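Local coordinates for tudor domain-containing protein 1 (Mus musculus, PDB 4B9W) that scaffolds Piwi proteins by binding their methylated arginines through its Tudor domains, and so supports piRNA-guided silencing of transposable elements in the male germline, at residues A[48-56]-A[73-84]. Residues are numbered along the deposited sequence; the frame is centred on the assembly and turned at random.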
ATOM      1  N   LEU A  48     -26.415  -9.116  -3.780  1.00 18.71           N
ATOM      2  CA  LEU A  48     -25.464  -8.922  -4.869  1.00 18.00           C
ATOM      3  C   LEU A  48     -24.485 -10.087  -4.944  1.00 17.73           C
ATOM      4  O   LEU A  48     -24.204 -10.603  -6.025  1.00 17.44           O
ATOM      5  CB  LEU A  48     -24.707  -7.602  -4.695  1.00 18.42           C
ATOM      6  CG  LEU A  48     -23.536  -7.356  -5.658  1.00 18.48           C
ATOM      7  CD1 LEU A  48     -24.021  -7.375  -7.102  1.00 17.25           C
ATOM      8  CD2 LEU A  48     -22.817  -6.060  -5.335  1.00 17.01           C
ATOM      9  N   ASN A  49     -23.960 -10.484  -3.787  1.00 17.65           N
ATOM     10  CA  ASN A  49     -22.995 -11.579  -3.690  1.00 17.31           C
ATOM     11  C   ASN A  49     -23.578 -12.904  -4.133  1.00 18.67           C
ATOM     12  O   ASN A  49     -22.905 -13.708  -4.792  1.00 18.64           O
ATOM     13  CB  ASN A  49     -22.463 -11.696  -2.258  1.00 16.59           C
ATOM     14  CG  ASN A  49     -21.515 -10.555  -1.904  1.00 16.08           C
ATOM     15  OD1 ASN A  49     -20.967  -9.896  -2.794  1.00 14.50           O
ATOM     16  ND2 ASN A  49     -21.335 -10.306  -0.601  1.00 15.78           N
ATOM     17  N   GLN A  50     -24.835 -13.134  -3.775  1.00 20.05           N
ATOM     18  CA  GLN A  50     -25.552 -14.282  -4.285  1.00 21.34           C
ATOM     19  C   GLN A  50     -25.609 -14.195  -5.812  1.00 20.93           C
ATOM     20  O   GLN A  50     -25.301 -15.156  -6.507  1.00 21.17           O
ATOM     21  CB  GLN A  50     -26.957 -14.348  -3.674  1.00 23.40           C
ATOM     22  CG  GLN A  50     -27.826 -15.440  -4.265  1.00 25.17           C
ATOM     23  CD  GLN A  50     -27.141 -16.777  -4.238  1.00 26.15           C
ATOM     24  OE1 GLN A  50     -26.881 -17.301  -3.162  1.00 29.22           O
ATOM     25  NE2 GLN A  50     -26.820 -17.335  -5.422  1.00 26.17           N
ATOM     26  N   SER A  51     -25.970 -13.033  -6.334  1.00 21.49           N
ATOM     27  CA  SER A  51     -26.052 -12.865  -7.780  1.00 22.04           C
ATOM     28  C   SER A  51     -24.695 -13.055  -8.455  1.00 21.41           C
ATOM     29  O   SER A  51     -24.638 -13.534  -9.582  1.00 21.93           O
ATOM     30  CB  SER A  51     -26.641 -11.504  -8.147  1.00 22.40           C
ATOM     31  OG  SER A  51     -28.023 -11.462  -7.838  1.00 24.22           O
ATOM     32  N   LEU A  52     -23.612 -12.687  -7.768  1.00 20.55           N
ATOM     33  CA  LEU A  52     -22.258 -12.864  -8.304  1.00 19.61           C
ATOM     34  C   LEU A  52     -21.854 -14.325  -8.306  1.00 19.07           C
ATOM     35  O   LEU A  52     -21.091 -14.743  -9.175  1.00 18.40           O
ATOM     36  CB  LEU A  52     -21.204 -12.070  -7.498  1.00 19.71           C
ATOM     37  CG  LEU A  52     -21.191 -10.538  -7.566  1.00 20.75           C
ATOM     38  CD1 LEU A  52     -19.895  -9.986  -6.963  1.00 21.31           C
ATOM     39  CD2 LEU A  52     -21.371 -10.012  -8.982  1.00 20.32           C
ATOM     40  N   ALA A  53     -22.309 -15.087  -7.307  1.00 18.87           N
ATOM     41  CA  ALA A  53     -22.029 -16.528  -7.271  1.00 19.31           C
ATOM     42  C   ALA A  53     -22.647 -17.221  -8.485  1.00 18.62           C
ATOM     43  O   ALA A  53     -22.020 -18.054  -9.121  1.00 19.02           O
ATOM     44  CB  ALA A  53     -22.561 -17.163  -5.992  1.00 19.65           C
ATOM     45  N   ASP A  54     -23.887 -16.887  -8.788  1.00 19.34           N
ATOM     46  CA  ASP A  54     -24.595 -17.502  -9.924  1.00 20.10           C
ATOM     47  C   ASP A  54     -23.917 -17.115 -11.231  1.00 18.95           C
ATOM     48  O   ASP A  54     -23.595 -17.965 -12.043  1.00 17.93           O
ATOM     49  CB  ASP A  54     -26.069 -17.078  -9.919  1.00 21.14           C
ATOM     50  CG  ASP A  54     -26.792 -17.479  -8.640  1.00 22.49           C
ATOM     51  OD1 ASP A  54     -26.279 -18.322  -7.884  1.00 24.59           O
ATOM     52  OD2 ASP A  54     -27.878 -16.942  -8.370  1.00 25.54           O
ATOM     53  N   TYR A  55     -23.668 -15.818 -11.389  1.00 19.62           N
ATOM     54  CA  TYR A  55     -23.047 -15.267 -12.589  1.00 19.85           C
ATOM     55  C   TYR A  55     -21.658 -15.868 -12.785  1.00 20.92           C
ATOM     56  O   TYR A  55     -21.324 -16.304 -13.892  1.00 21.21           O
ATOM     57  CB  TYR A  55     -22.983 -13.729 -12.489  1.00 19.89           C
ATOM     58  CG  TYR A  55     -21.986 -13.065 -13.411  1.00 20.22           C
ATOM     59  CD1 TYR A  55     -22.248 -12.919 -14.780  1.00 20.32           C
ATOM     60  CD2 TYR A  55     -20.777 -12.577 -12.916  1.00 20.04           C
ATOM     61  CE1 TYR A  55     -21.322 -12.322 -15.627  1.00 20.35           C
ATOM     62  CE2 TYR A  55     -19.857 -11.968 -13.744  1.00 20.33           C
ATOM     63  CZ  TYR A  55     -20.124 -11.843 -15.095  1.00 20.69           C
ATOM     64  OH  TYR A  55     -19.195 -11.240 -15.906  1.00 21.16           O
ATOM     65  N   CYS A  56     -20.859 -15.910 -11.711  1.00 20.44           N
ATOM     66  CA  CYS A  56     -19.469 -16.360 -11.809  1.00 20.14           C
ATOM     67  C   CYS A  56     -19.396 -17.868 -11.985  1.00 22.05           C
ATOM     68  O   CYS A  56     -18.458 -18.386 -12.589  1.00 21.20           O
ATOM     69  CB  CYS A  56     -18.636 -15.940 -10.580  1.00 18.86           C
ATOM     70  SG  CYS A  56     -17.999 -14.250 -10.653  1.00 17.35           S
ATOM     71  N   CYS A  73     -14.754  -9.185 -10.870  1.00 12.65           N
ATOM     72  CA  CYS A  73     -15.151 -10.174  -9.891  1.00 12.40           C
ATOM     73  C   CYS A  73     -13.907 -10.982  -9.636  1.00 12.45           C
ATOM     74  O   CYS A  73     -13.245 -11.410 -10.586  1.00 12.04           O
ATOM     75  CB  CYS A  73     -16.221 -11.123 -10.453  1.00 13.03           C
ATOM     76  SG  CYS A  73     -17.806 -10.356 -10.878  1.00 13.06           S
ATOM     77  N   ALA A  74     -13.584 -11.209  -8.362  1.00 12.77           N
ATOM     78  CA  ALA A  74     -12.385 -11.955  -7.987  1.00 12.35           C
ATOM     79  C   ALA A  74     -12.762 -13.042  -6.990  1.00 12.33           C
ATOM     80  O   ALA A  74     -13.565 -12.812  -6.107  1.00 12.25           O
ATOM     81  CB  ALA A  74     -11.336 -11.017  -7.382  1.00 11.83           C
ATOM     82  N   PHE A  75     -12.177 -14.224  -7.147  1.00 12.50           N
ATOM     83  CA  PHE A  75     -12.416 -15.349  -6.251  1.00 13.13           C
ATOM     84  C   PHE A  75     -11.606 -15.141  -4.971  1.00 13.05           C
ATOM     85  O   PHE A  75     -10.430 -14.855  -5.043  1.00 12.56           O
ATOM     86  CB  PHE A  75     -11.983 -16.637  -6.975  1.00 13.49           C
ATOM     87  CG  PHE A  75     -12.139 -17.883  -6.174  1.00 13.82           C
ATOM     88  CD1 PHE A  75     -13.373 -18.478  -6.037  1.00 14.47           C
ATOM     89  CD2 PHE A  75     -11.043 -18.486  -5.581  1.00 14.00           C
ATOM     90  CE1 PHE A  75     -13.523 -19.641  -5.290  1.00 14.60           C
ATOM     91  CE2 PHE A  75     -11.184 -19.653  -4.839  1.00 14.12           C
ATOM     92  CZ  PHE A  75     -12.419 -20.230  -4.697  1.00 14.38           C
ATOM     93  N   PHE A  76     -12.244 -15.246  -3.810  1.00 14.08           N
ATOM     94  CA  PHE A  76     -11.560 -15.106  -2.514  1.00 15.14           C
ATOM     95  C   PHE A  76     -11.398 -16.485  -1.859  1.00 16.41           C
ATOM     96  O   PHE A  76     -12.377 -17.117  -1.424  1.00 15.91           O
ATOM     97  CB  PHE A  76     -12.332 -14.133  -1.594  1.00 14.98           C
ATOM     98  CG  PHE A  76     -11.751 -14.007  -0.212  1.00 14.35           C
ATOM     99  CD1 PHE A  76     -10.405 -13.695  -0.034  1.00 14.23           C
ATOM    100  CD2 PHE A  76     -12.534 -14.228   0.920  1.00 14.29           C
ATOM    101  CE1 PHE A  76      -9.856 -13.588   1.231  1.00 14.15           C
ATOM    102  CE2 PHE A  76     -11.984 -14.129   2.187  1.00 14.13           C
ATOM    103  CZ  PHE A  76     -10.641 -13.812   2.346  1.00 14.17           C
ATOM    104  N   SER A  77     -10.155 -16.957  -1.813  1.00 17.70           N
ATOM    105  CA  SER A  77      -9.852 -18.315  -1.357  1.00 18.70           C
ATOM    106  C   SER A  77     -10.140 -18.511   0.139  1.00 18.79           C
ATOM    107  O   SER A  77     -10.386 -19.629   0.571  1.00 18.73           O
ATOM    108  CB  SER A  77      -8.389 -18.641  -1.638  1.00 19.09           C
ATOM    109  OG  SER A  77      -7.612 -17.632  -1.034  1.00 20.22           O
ATOM    110  N   GLY A  78     -10.107 -17.424   0.907  1.00 18.17           N
ATOM    111  CA  GLY A  78     -10.555 -17.427   2.299  1.00 18.09           C
ATOM    112  C   GLY A  78     -11.903 -18.105   2.552  1.00 18.18           C
ATOM    113  O   GLY A  78     -12.028 -18.855   3.515  1.00 18.97           O
ATOM    114  N   ASP A  79     -12.913 -17.855   1.715  1.00 17.24           N
ATOM    115  CA  ASP A  79     -14.193 -18.576   1.853  1.00 17.03           C
ATOM    116  C   ASP A  79     -14.698 -19.258   0.571  1.00 16.41           C
ATOM    117  O   ASP A  79     -15.761 -19.858   0.580  1.00 15.35           O
ATOM    118  CB  ASP A  79     -15.277 -17.632   2.380  1.00 17.94           C
ATOM    119  CG  ASP A  79     -15.671 -16.556   1.369  1.00 18.27           C
ATOM    120  OD1 ASP A  79     -15.026 -16.464   0.301  1.00 18.59           O
ATOM    121  OD2 ASP A  79     -16.628 -15.800   1.647  1.00 17.67           O
ATOM    122  N   GLY A  80     -13.962 -19.150  -0.530  1.00 15.41           N
ATOM    123  CA  GLY A  80     -14.325 -19.858  -1.761  1.00 15.48           C
ATOM    124  C   GLY A  80     -15.488 -19.278  -2.545  1.00 15.09           C
ATOM    125  O   GLY A  80     -16.158 -19.987  -3.289  1.00 15.92           O
ATOM    126  N   ASN A  81     -15.713 -17.979  -2.406  1.00 14.82           N
ATOM    127  CA  ASN A  81     -16.772 -17.299  -3.139  1.00 14.02           C
ATOM    128  C   ASN A  81     -16.215 -16.145  -3.976  1.00 13.40           C
ATOM    129  O   ASN A  81     -15.102 -15.646  -3.721  1.00 12.30           O
ATOM    130  CB  ASN A  81     -17.800 -16.767  -2.155  1.00 14.66           C
ATOM    131  CG  ASN A  81     -18.488 -17.883  -1.351  1.00 15.52           C
ATOM    132  OD1 ASN A  81     -18.882 -18.907  -1.911  1.00 15.13           O
ATOM    133  ND2 ASN A  81     -18.636 -17.680  -0.048  1.00 15.32           N
ATOM    134  N   TRP A  82     -16.997 -15.694  -4.950  1.00 12.33           N
ATOM    135  CA  TRP A  82     -16.621 -14.527  -5.749  1.00 12.12           C
ATOM    136  C   TRP A  82     -17.100 -13.214  -5.137  1.00 12.08           C
ATOM    137  O   TRP A  82     -18.181 -13.132  -4.554  1.00 11.99           O
ATOM    138  CB  TRP A  82     -17.126 -14.709  -7.157  1.00 12.30           C
ATOM    139  CG  TRP A  82     -16.461 -15.884  -7.837  1.00 12.40           C
ATOM    140  CD1 TRP A  82     -16.692 -17.250  -7.622  1.00 12.46           C
ATOM    141  CD2 TRP A  82     -15.401 -15.838  -8.854  1.00 12.73           C
ATOM    142  NE1 TRP A  82     -15.880 -18.016  -8.410  1.00 12.57           N
ATOM    143  CE2 TRP A  82     -15.081 -17.240  -9.176  1.00 12.81           C
ATOM    144  CE3 TRP A  82     -14.695 -14.820  -9.481  1.00 12.65           C
ATOM    145  CZ2 TRP A  82     -14.121 -17.574 -10.117  1.00 12.74           C
ATOM    146  CZ3 TRP A  82     -13.728 -15.172 -10.434  1.00 12.89           C
ATOM    147  CH2 TRP A  82     -13.460 -16.514 -10.751  1.00 12.94           C
ATOM    148  N   TYR A  83     -16.284 -12.169  -5.223  1.00 11.13           N
ATOM    149  CA  TYR A  83     -16.725 -10.862  -4.764  1.00 10.91           C
ATOM    150  C   TYR A  83     -16.279  -9.774  -5.730  1.00 10.54           C
ATOM    151  O   TYR A  83     -15.464 -10.011  -6.616  1.00 10.16           O
ATOM    152  CB  TYR A  83     -16.161 -10.576  -3.372  1.00 11.33           C
ATOM    153  CG  TYR A  83     -16.637 -11.548  -2.317  1.00 11.64           C
ATOM    154  CD1 TYR A  83     -17.845 -11.353  -1.676  1.00 11.69           C
ATOM    155  CD2 TYR A  83     -15.875 -12.673  -1.979  1.00 12.08           C
ATOM    156  CE1 TYR A  83     -18.303 -12.236  -0.722  1.00 12.26           C
ATOM    157  CE2 TYR A  83     -16.317 -13.568  -1.010  1.00 12.44           C
ATOM    158  CZ  TYR A  83     -17.530 -13.335  -0.380  1.00 12.43           C
ATOM    159  OH  TYR A  83     -17.999 -14.203   0.577  1.00 12.93           O
ATOM    160  N   ARG A  84     -16.811  -8.576  -5.523  1.00 10.52           N
ATOM    161  CA  ARG A  84     -16.423  -7.406  -6.291  1.00 10.80           C
ATOM    162  C   ARG A  84     -15.017  -6.981  -5.903  1.00 10.53           C
ATOM    163  O   ARG A  84     -14.623  -7.097  -4.742  1.00 10.42           O
ATOM    164  CB  ARG A  84     -17.399  -6.267  -6.060  1.00 11.14           C
ATOM    165  CG  ARG A  84     -18.833  -6.609  -6.471  1.00 11.28           C
ATOM    166  CD  ARG A  84     -19.680  -5.375  -6.602  1.00 11.56           C
ATOM    167  NE  ARG A  84     -19.966  -4.731  -5.316  1.00 11.80           N
ATOM    168  CZ  ARG A  84     -20.663  -3.608  -5.191  1.00 11.89           C
ATOM    169  NH1 ARG A  84     -21.140  -2.994  -6.266  1.00 11.83           N
ATOM    170  NH2 ARG A  84     -20.870  -3.075  -3.987  1.00 12.01           N
TER
HETATM  171  O   HOH W   1     -18.608  -8.133  -3.209  1.00  7.25           O
HETATM  172  O   HOH W   2     -20.360 -14.620  -4.305  1.00 15.25           O
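With chi1 near -64° in Trp-82 and -83° in Cys-56, CG of the one and SG of the other each stand anti to their own carbonyl carbon, which turns the indole face of Trp-82 against CB and SG of Cys-56, near the C-terminal end of helix 41-57. Here helix 48-56 of the extended Tudor domain lies across the β-hairpin 73-84 of the SH3-like Tudor barrel, its axis 7.6 Å from that of strand 81-84, at 118° between their N-to-C directions. Cys-56 CB sits over the five-membered ring in a CH-pi contact, 3.6 Å from the Trp-82 ring centroid; its SG stands obliquely to the same ring, nearest CD2 at 3.5 Å. Phe-75 CB, from the neighbouring strand of the hairpin, lies over the opposite face of the indole. An alanine in place of Trp-82 would probably open a gap between Cys-56 CB and Phe-75 CB, which the indole now fills. Cys-73 SG meets the edge of the Tyr-55 ring at CE2, 3.9 Å away, while Leu-52 CD1 packs on Arg-84 CG at 3.6 Å. Leu-48 CD2 lies over one face of the Arg-84 guanidinium, whose NH2 forms a salt bridge with Asp-102. The Asn-49 amide, nearly perpendicular to the Tyr-83 ring, meets the ring edge with ND2 3.6 Å from CE1; that ring also packs on the modified side chain of the bound peptide. One water donates to Asn-49 OD1 and accepts from Arg-84 N; a second donates to both Asn-49 O and Trp-82 O, 2.7 Å from each.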